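Local coordinates for ABC-type branched-chain amino acid transport systems periplasmic component-like protein (Thermomonospora curvata, PDB 4N03), which probably serves as the extracytoplasmic substrate-binding component of an ABC transporter, with a fatty acid, palmitic acid in this crystal, held as ligand, at residues T265-K268 against P269-E273; A286-P289 against A290-K293; V90-Y93 against T94-N98; G68-G72 against R73-A77. All blocks are in the same frame, centred on the assembly; numbering follows the deposited sequence.

The four contacts are local turns and helix ends. Contacts 3 and 4 are closest in space, with nearest atoms about 8 Å apart: strand 74-81 leads into helix 86-96 of contact 3, and both belong to the lobe with the four-stranded parallel sheet. Contact 1 lies by the larger mixed sheet, its centre about 39 Å from that of contact 3 and about 43 Å from that of contact 4, on the opposite side of the chain's centre from both. Along the chain, strand 275-279 lies between contact 1 and contact 2. Neither contact 2 nor contact 3 touches the bound palmitic acid: the Ile291 side chain is about 10 Å from it, that of Val90 about 14 Å.

Contact 1: residues T265-K268 against P269-E273; sequences TPAK and PALVE
The flat peptide group between Lys268 and Pro269 receives its two donors from different directions. Leu271 N comes from above the carbonyl plane, 61° out of it, and lies 2.9 Å from Lys268 O; Val272 N reaches the same Lys268 O nearly along the C=O axis, at 3.1 Å. Val272 CG2 also rests against this oxygen. The Pro269 side chain crosses that of Lys268 at about a right angle and turns its CD towards Pro266 O at 3.2 Å, a place where an amide hydrogen is lacking. One residue on, Ala270 N makes a weak bond of 2.9 Å to Ala267 O. Leu271 has CG anti to its carbonyl carbon (chi1 -62°), which swings the branch back over Ala267 O and sets CD1 4.0 Å from Ala267 CB. Helix 232-244 covers this apolar side, Ala236 meeting Ala267 and Ala239 meeting Leu271. On another side, in the conformer described, the Lys268 chain runs out straight and bends at its last torsion, passing Val272 CG2 at 4.2 Å from NZ to form a salt bridge with Glu377. Ala267 N donates to Thr265 OG1 at 3.1 Å, and that hydroxyl is also bonded to Leu262 O. A capping bond to the Thr265 hydroxyl, a type I turn from Thr265 to Lys268 and a proline in the first turn suit the approach to a helix, here short helix 268-271 before strand 275-279 of the mixed sheet.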
loop_
_atom_site.group_PDB
_atom_site.type_symbol
_atom_site.label_atom_id
_atom_site.label_comp_id
_atom_site.label_asym_id
_atom_site.label_seq_id
_atom_site.Cartn_x
_atom_site.Cartn_y
_atom_site.Cartn_z
ATOM N N THR A 265 15.136 15.090 8.974
ATOM C CA THR A 265 15.211 16.326 8.225
ATOM C C THR A 265 14.511 17.436 9.003
ATOM O O THR A 265 13.827 17.161 9.989
ATOM C CB THR A 265 14.552 16.218 6.834
ATOM O OG1 THR A 265 13.139 16.297 6.978
ATOM C CG2 THR A 265 14.912 14.913 6.128
ATOM N N PRO A 266 14.619 18.679 8.537
ATOM C CA PRO A 266 13.957 19.738 9.231
ATOM C C PRO A 266 12.429 19.691 9.156
ATOM O O PRO A 266 11.781 20.439 9.846
ATOM C CB PRO A 266 14.506 20.997 8.560
ATOM C CG PRO A 266 15.862 20.592 8.115
ATOM C CD PRO A 266 15.631 19.203 7.603
ATOM N N ALA A 267 11.847 18.777 8.379
ATOM C CA ALA A 267 10.408 18.615 8.379
ATOM C C ALA A 267 9.872 18.000 9.638
ATOM O O ALA A 267 8.665 18.058 9.876
ATOM C CB ALA A 267 9.979 17.785 7.168
ATOM N N LYS A 268 10.754 17.409 10.464
ATOM C CA LYS A 268 10.293 16.660 11.642
ATOM C C LYS A 268 9.236 17.361 12.493
ATOM O O LYS A 268 8.199 16.751 12.801
ATOM C CB LYS A 268 11.481 16.251 12.517
ATOM C CG LYS A 268 11.125 15.520 13.795
ATOM C CD LYS A 268 12.306 15.231 14.717
ATOM C CE LYS A 268 11.799 14.593 15.997
ATOM N NZ LYS A 268 11.049 15.530 16.894
ATOM N N PRO A 269 9.459 18.602 12.923
ATOM C CA PRO A 269 8.463 19.244 13.786
ATOM C C PRO A 269 7.088 19.419 13.129
ATOM O O PRO A 269 6.082 19.465 13.827
ATOM C CB PRO A 269 9.087 20.620 14.136
ATOM C CG PRO A 269 10.432 20.575 13.606
ATOM C CD PRO A 269 10.645 19.443 12.715
ATOM N N ALA A 270 7.078 19.517 11.809
ATOM C CA ALA A 270 5.821 19.629 11.049
ATOM C C ALA A 270 5.178 18.279 10.744
ATOM O O ALA A 270 4.066 18.267 10.185
ATOM C CB ALA A 270 6.079 20.362 9.751
ATOM N N LEU A 271 5.805 17.193 11.183
ATOM C CA LEU A 271 5.256 15.875 10.988
ATOM C C LEU A 271 4.820 15.226 12.289
ATOM O O LEU A 271 3.925 14.383 12.282
ATOM C CB LEU A 271 6.243 14.964 10.247
ATOM C CG LEU A 271 6.569 15.471 8.838
ATOM C CD1 LEU A 271 7.777 14.709 8.341
ATOM C CD2 LEU A 271 5.351 15.372 7.898
ATOM N N VAL A 272 5.422 15.586 13.437
ATOM C CA VAL A 272 5.139 14.895 14.705
ATOM C C VAL A 272 4.038 15.530 15.530
ATOM O O VAL A 272 3.688 15.032 16.595
ATOM C CB VAL A 272 6.405 14.682 15.547
ATOM C CG1 VAL A 272 7.411 13.802 14.813
ATOM C CG2 VAL A 272 6.982 16.003 16.000
ATOM N N GLU A 273 3.473 16.612 15.010
ATOM C CA GLU A 273 2.199 17.140 15.503
ATOM C C GLU A 273 1.369 17.657 14.347
ATOM O O GLU A 273 1.920 18.215 13.430
ATOM C CB GLU A 273 2.359 18.259 16.532
ATOM C CG GLU A 273 3.024 19.486 16.042
ATOM C CD GLU A 273 3.005 20.641 17.051
ATOM O OE1 GLU A 273 1.948 20.960 17.629
ATOM O OE2 GLU A 273 4.055 21.290 17.211
#

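Contact 2: residues A286-P289 against A290-K293; sequences ADLP and AIKK
Lys292 folds back past the start of its own helix and engages two residues that precede it. In one of its two conformers, NZ forms a loose salt bridge of 3.6 Å with Asp287 OD1, while CE comes nearer to that oxygen than the charged nitrogen does. The chain stays extended until a bend at its last torsion (chi4 -65°), which turns the ammonium group towards a water lying 2.8 Å from NZ; the water donates in turn to Ala286 O. That carbonyl also takes a weak bond from Leu288 N, closing an inverse gamma turn centred on Asp287. Leu288 then occupies the N-cap position of helix 289-301, followed by a proline, Pro289, in the first turn. The Leu288 carbonyl begins the helical bonding: Lys292 N meets Leu288 O at 3.1 Å in a nearly straight bond, and Ile291 N adds a weak one. Pro289 O receives Lys293 N at 3.0 Å. Leu288 CB touches Ile291 CG1 at 3.9 Å, whereas the other branch of Ile291 places CG2 3.6 Å from Ala286 O. Met284 and Leu353 pack against the buried Ile291 side chain.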
loop_
_atom_site.group_PDB
_atom_site.type_symbol
_atom_site.label_atom_id
_atom_site.label_comp_id
_atom_site.label_asym_id
_atom_site.label_seq_id
_atom_site.Cartn_x
_atom_site.Cartn_y
_atom_site.Cartn_z
ATOM N N ALA A 286 2.946 -1.225 16.717
ATOM C CA ALA A 286 1.735 -1.850 17.235
ATOM C C ALA A 286 2.064 -3.009 18.184
ATOM O O ALA A 286 2.985 -3.779 17.937
ATOM C CB ALA A 286 0.890 -2.363 16.098
ATOM N N ASP A 287 1.206 -3.185 19.167
ATOM C CA ASP A 287 1.426 -4.208 20.204
ATOM C C ASP A 287 0.851 -5.536 19.722
ATOM O O ASP A 287 -0.198 -5.981 20.191
ATOM C CB ASP A 287 0.790 -3.764 21.514
ATOM C CG ASP A 287 1.082 -4.706 22.657
ATOM O OD1 ASP A 287 2.045 -5.489 22.536
ATOM O OD2 ASP A 287 0.326 -4.652 23.642
ATOM N N LEU A 288 1.540 -6.145 18.769
ATOM C CA LEU A 288 1.174 -7.437 18.206
ATOM C C LEU A 288 2.414 -8.312 18.163
ATOM O O LEU A 288 3.444 -7.871 17.714
ATOM C CB LEU A 288 0.629 -7.255 16.796
ATOM C CG LEU A 288 -0.672 -6.478 16.620
ATOM C CD1 LEU A 288 -0.933 -6.232 15.154
ATOM C CD2 LEU A 288 -1.898 -7.133 17.220
ATOM N N PRO A 289 2.284 -9.576 18.575
ATOM C CA PRO A 289 3.475 -10.444 18.597
ATOM C C PRO A 289 4.161 -10.601 17.253
ATOM O O PRO A 289 5.386 -10.566 17.171
ATOM C CB PRO A 289 2.928 -11.784 19.108
ATOM C CG PRO A 289 1.728 -11.420 19.867
ATOM C CD PRO A 289 1.144 -10.216 19.242
ATOM N N ALA A 290 3.406 -10.676 16.156
ATOM C CA ALA A 290 4.043 -10.866 14.861
ATOM C C ALA A 290 4.774 -9.608 14.422
ATOM O O ALA A 290 5.759 -9.702 13.693
ATOM C CB ALA A 290 3.046 -11.275 13.800
ATOM N N ILE A 291 4.262 -8.444 14.838
ATOM C CA ILE A 291 4.933 -7.176 14.511
ATOM C C ILE A 291 6.279 -7.087 15.242
ATOM O O ILE A 291 7.279 -6.722 14.652
ATOM C CB ILE A 291 4.040 -5.984 14.894
ATOM C CG1 ILE A 291 2.875 -5.879 13.954
ATOM C CG2 ILE A 291 4.799 -4.670 14.966
ATOM C CD1 ILE A 291 3.129 -5.303 12.563
ATOM N N LYS A 292 6.266 -7.397 16.532
ATOM C CA LYS A 292 7.508 -7.406 17.337
ATOM C C LYS A 292 8.546 -8.387 16.772
ATOM O O LYS A 292 9.741 -8.074 16.637
ATOM C CB LYS A 292 7.140 -7.723 18.781
ATOM C CG LYS A 292 6.366 -6.631 19.480
ATOM C CD LYS A 292 5.903 -6.989 20.886
ATOM C CE LYS A 292 4.843 -6.023 21.390
ATOM N NZ LYS A 292 5.359 -4.632 21.566
ATOM N N LYS A 293 8.098 -9.572 16.410
ATOM C CA LYS A 293 8.971 -10.570 15.795
ATOM C C LYS A 293 9.575 -10.088 14.483
ATOM O O LYS A 293 10.767 -10.290 14.195
ATOM C CB LYS A 293 8.222 -11.882 15.645
ATOM C CG LYS A 293 8.989 -13.051 15.066
ATOM C CD LYS A 293 8.091 -14.289 14.979
ATOM C CE LYS A 293 8.921 -15.539 14.732
ATOM N NZ LYS A 293 8.083 -16.771 14.778
HETATM O O HOH W 1 5.399 -3.780 18.853
#

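Contact 3: residues V90-Y93 against T94-N98; sequences VSIY and TELNN
Ser91 O is gripped by two donors from the same face of its carbonyl plane: Thr94 OG1 at 2.8 Å and Glu95 N at 3.1 Å. With chi1 at 64°, the Thr94 hydroxyl sits between its own backbone N and carbonyl carbon, from where it can bend back to the preceding turn. In one pair of conformers, a water also joins Ser91 OG to Glu95 OE1 on the exposed side. On the buried side Asn97 CB lies over one face of the Tyr93 ring, 4.0 Å from its centroid and 30° off the normal, a CH-pi contact; ring and amide planes stand 46° apart. Tyr93 OH and, in the conformer described, Asn97 ND2 both bond to Asp122 OD2, which ties the two polar ends to one carboxylate oxygen. A phenylalanine in place of Tyr93 would probably leave Asp122 OD2 with one bond fewer and the ring less firmly fixed against Asn97. Tyr93 O accepts Leu96 N at 3.1 Å from above its carbonyl plane and Asn97 N only weakly. Ile92 CG2 lies 3.7 Å from Leu96 CD1, the two side chains side by side against Arg80 and Val78 of strand 74-81, while Val115 and Arg118 of helix 109-122 meet the Tyr93 side chain. This C-terminal part of helix 86-96 belongs to the connection in a beta-alpha-beta crossover from strand 74-81 to strand 103-107 of the parallel sheet.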
loop_
_atom_site.group_PDB
_atom_site.type_symbol
_atom_site.label_atom_id
_atom_site.label_comp_id
_atom_site.label_asym_id
_atom_site.label_seq_id
_atom_site.Cartn_x
_atom_site.Cartn_y
_atom_site.Cartn_z
ATOM N N VAL A 90 5.620 -1.270 -17.593
ATOM C CA VAL A 90 5.208 -2.103 -18.719
ATOM C C VAL A 90 6.350 -2.885 -19.365
ATOM O O VAL A 90 6.236 -4.082 -19.661
ATOM C CB VAL A 90 4.498 -1.303 -19.776
ATOM C CG1 VAL A 90 4.207 -2.119 -21.024
ATOM C CG2 VAL A 90 3.175 -0.741 -19.255
ATOM N N SER A 91 7.408 -2.186 -19.664
ATOM C CA SER A 91 8.612 -2.796 -20.179
ATOM C C SER A 91 9.111 -3.905 -19.239
ATOM O O SER A 91 9.445 -5.001 -19.674
ATOM C CB SER A 91 9.685 -1.712 -20.350
ATOM O OG SER A 91 10.855 -2.255 -20.924
ATOM N N ILE A 92 9.136 -3.616 -17.925
ATOM C CA ILE A 92 9.539 -4.609 -16.930
ATOM C C ILE A 92 8.594 -5.793 -16.934
ATOM O O ILE A 92 9.012 -6.917 -16.950
ATOM C CB ILE A 92 9.619 -4.007 -15.527
ATOM C CG1 ILE A 92 10.897 -3.155 -15.447
ATOM C CG2 ILE A 92 9.597 -5.084 -14.443
ATOM C CD1 ILE A 92 10.948 -2.163 -14.309
ATOM N N TYR A 93 7.277 -5.519 -16.989
ATOM C CA TYR A 93 6.320 -6.601 -17.009
ATOM C C TYR A 93 6.631 -7.534 -18.177
ATOM O O TYR A 93 6.635 -8.748 -18.034
ATOM C CB TYR A 93 4.884 -6.064 -17.071
ATOM C CG TYR A 93 3.861 -7.172 -17.035
ATOM C CD1 TYR A 93 3.444 -7.781 -18.211
ATOM C CD2 TYR A 93 3.419 -7.699 -15.847
ATOM C CE1 TYR A 93 2.566 -8.857 -18.179
ATOM C CE2 TYR A 93 2.529 -8.763 -15.813
ATOM C CZ TYR A 93 2.104 -9.336 -16.990
ATOM O OH TYR A 93 1.258 -10.405 -16.934
ATOM N N THR A 94 6.888 -6.981 -19.341
ATOM C CA THR A 94 7.082 -7.837 -20.515
ATOM C C THR A 94 8.402 -8.608 -20.413
ATOM O O THR A 94 8.520 -9.678 -21.013
ATOM C CB THR A 94 7.031 -7.047 -21.791
ATOM O OG1 THR A 94 8.094 -6.146 -21.794
ATOM C CG2 THR A 94 5.796 -6.258 -21.936
ATOM N N GLU A 95 9.364 -8.106 -19.643
ATOM C CA GLU A 95 10.624 -8.824 -19.389
ATOM C C GLU A 95 10.489 -9.945 -18.368
ATOM O O GLU A 95 11.343 -10.856 -18.291
ATOM C CB GLU A 95 11.654 -7.871 -18.817
ATOM C CG GLU A 95 12.162 -6.769 -19.701
ATOM C CD GLU A 95 13.209 -5.954 -18.955
ATOM O OE1 GLU A 95 12.866 -4.929 -18.292
ATOM O OE2 GLU A 95 14.385 -6.384 -18.954
ATOM N N LEU A 96 9.461 -9.872 -17.535
ATOM C CA LEU A 96 9.297 -10.854 -16.491
ATOM C C LEU A 96 8.237 -11.868 -16.828
ATOM O O LEU A 96 8.283 -12.953 -16.270
ATOM C CB LEU A 96 8.838 -10.184 -15.193
ATOM C CG LEU A 96 9.814 -9.262 -14.504
ATOM C CD1 LEU A 96 9.080 -8.609 -13.342
ATOM C CD2 LEU A 96 11.007 -10.048 -14.033
ATOM N N ASN A 97 7.232 -11.535 -17.662
ATOM C CA ASN A 97 5.966 -12.265 -17.585
ATOM C C ASN A 97 6.041 -13.707 -18.021
ATOM O O ASN A 97 5.240 -14.517 -17.613
ATOM C CB ASN A 97 4.808 -11.536 -18.284
ATOM C CG ASN A 97 4.972 -11.446 -19.793
ATOM O OD1 ASN A 97 6.076 -11.308 -20.302
ATOM N ND2 ASN A 97 3.848 -11.475 -20.518
ATOM N N ASN A 98 6.999 -14.035 -18.873
ATOM C CA ASN A 98 7.055 -15.400 -19.328
ATOM C C ASN A 98 7.925 -16.271 -18.434
ATOM O O ASN A 98 8.006 -17.479 -18.639
ATOM C CB ASN A 98 7.381 -15.475 -20.820
ATOM C CG ASN A 98 6.218 -14.928 -21.704
ATOM O OD1 ASN A 98 5.015 -15.180 -21.450
ATOM N ND2 ASN A 98 6.576 -14.173 -22.726
HETATM O O HOH W 2 12.705 -2.247 -19.137
#

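Contact 4: residues G68-G72 against R73-A77; sequences GGVCG and RTIEA
Val70 and Arg73 pair across a type I' turn, the tight reversal that leads into edge strand 74-81. Arg73 N reaches Val70 O at 2.8 Å from above the carbonyl plane, whereas Val70 N meets Arg73 O in its plane at 2.9 Å: a single antiparallel hydrogen-bonded pair. Packing is tight at Gly69, whose CA lies 3.1 Å from Arg73 O in a CA-H...O contact, a position with no room for a side chain beside that oxygen. Just before it, Gly68 ends helix 47-66 in a Schellman motif. Val70 CG2 and Ile75 CD1 touch at 4.0 Å on the buried side, against Leu325 and Val322 of helix 309-330. On the solvent side Gly72 and Thr74 are exposed and add little across the turn. Arg73 itself is buried, its extended chain carrying the guanidinium to Asp21 in a salt bridge and to Gln25 and Thr30 O in hydrogen bonds. A leucine here would probably leave the Asp21 carboxylate without this charge partner and Thr30 O without this donor. Cys71, tied to Cys329 by a disulfide, adds a weak bond from Arg73 NH1 to Cys71 O at 2.8 Å, with Cys71 CB 3.6 Å from the same NH1.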
loop_
_atom_site.group_PDB
_atom_site.type_symbol
_atom_site.label_atom_id
_atom_site.label_comp_id
_atom_site.label_asym_id
_atom_site.label_seq_id
_atom_site.Cartn_x
_atom_site.Cartn_y
_atom_site.Cartn_z
ATOM N N GLY A 68 13.199 -25.209 3.920
ATOM C CA GLY A 68 13.048 -26.196 2.841
ATOM C C GLY A 68 12.261 -25.723 1.626
ATOM O O GLY A 68 12.012 -26.531 0.737
ATOM N N GLY A 69 11.984 -24.427 1.535
ATOM C CA GLY A 69 11.224 -23.901 0.414
ATOM C C GLY A 69 9.780 -24.345 0.451
ATOM O O GLY A 69 9.216 -24.579 1.488
ATOM N N VAL A 70 9.155 -24.375 -0.717
ATOM C CA VAL A 70 7.742 -24.786 -0.929
ATOM C C VAL A 70 7.741 -25.966 -1.882
ATOM O O VAL A 70 8.327 -25.878 -2.966
ATOM C CB VAL A 70 6.849 -23.683 -1.539
ATOM C CG1 VAL A 70 5.448 -24.204 -1.750
ATOM C CG2 VAL A 70 6.838 -22.487 -0.599
ATOM N N CYS A 71 7.148 -27.084 -1.479
ATOM C CA CYS A 71 7.077 -28.222 -2.408
ATOM C C CYS A 71 8.535 -28.632 -2.767
ATOM O O CYS A 71 8.795 -29.061 -3.879
ATOM C CB CYS A 71 6.137 -27.839 -3.640
ATOM S SG CYS A 71 4.670 -28.917 -3.751
ATOM N N GLY A 72 9.491 -28.464 -1.830
ATOM C CA GLY A 72 10.897 -28.741 -2.066
ATOM C C GLY A 72 11.622 -27.829 -3.041
ATOM O O GLY A 72 12.766 -28.118 -3.501
ATOM N N ARG A 73 10.995 -26.696 -3.355
ATOM C CA ARG A 73 11.520 -25.757 -4.291
ATOM C C ARG A 73 11.880 -24.442 -3.586
ATOM O O ARG A 73 11.167 -23.948 -2.710
ATOM C CB ARG A 73 10.480 -25.488 -5.382
ATOM C CG ARG A 73 10.252 -26.707 -6.281
ATOM C CD ARG A 73 9.026 -26.514 -7.162
ATOM N NE ARG A 73 8.796 -27.605 -8.082
ATOM C CZ ARG A 73 8.261 -28.771 -7.757
ATOM N NH1 ARG A 73 7.850 -29.027 -6.553
ATOM N NH2 ARG A 73 8.075 -29.674 -8.706
ATOM N N THR A 74 13.016 -23.900 -3.989
ATOM C CA THR A 74 13.503 -22.632 -3.448
ATOM C C THR A 74 12.801 -21.466 -4.135
ATOM O O THR A 74 12.688 -21.463 -5.326
ATOM C CB THR A 74 15.034 -22.486 -3.630
ATOM O OG1 THR A 74 15.368 -22.362 -5.018
ATOM C CG2 THR A 74 15.769 -23.648 -3.107
ATOM N N ILE A 75 12.435 -20.476 -3.349
ATOM C CA ILE A 75 11.823 -19.263 -3.902
ATOM C C ILE A 75 12.934 -18.290 -4.287
ATOM O O ILE A 75 13.818 -17.999 -3.467
ATOM C CB ILE A 75 10.872 -18.618 -2.879
ATOM C CG1 ILE A 75 9.693 -19.550 -2.605
ATOM C CG2 ILE A 75 10.385 -17.264 -3.392
ATOM C CD1 ILE A 75 8.752 -19.073 -1.527
ATOM N N GLU A 76 12.921 -17.816 -5.530
ATOM C CA GLU A 76 13.848 -16.816 -6.064
ATOM C C GLU A 76 13.030 -15.620 -6.536
ATOM O O GLU A 76 12.254 -15.755 -7.489
ATOM C CB GLU A 76 14.580 -17.379 -7.299
ATOM C CG GLU A 76 15.483 -16.411 -8.073
ATOM C CD GLU A 76 15.981 -16.976 -9.400
ATOM O OE1 GLU A 76 16.309 -18.181 -9.457
ATOM O OE2 GLU A 76 16.063 -16.218 -10.391
ATOM N N ALA A 77 13.239 -14.483 -5.925
ATOM C CA ALA A 77 12.545 -13.263 -6.302
ATOM C C ALA A 77 13.448 -12.374 -7.123
ATOM O O ALA A 77 14.560 -12.043 -6.656
ATOM C CB ALA A 77 12.100 -12.504 -5.075
#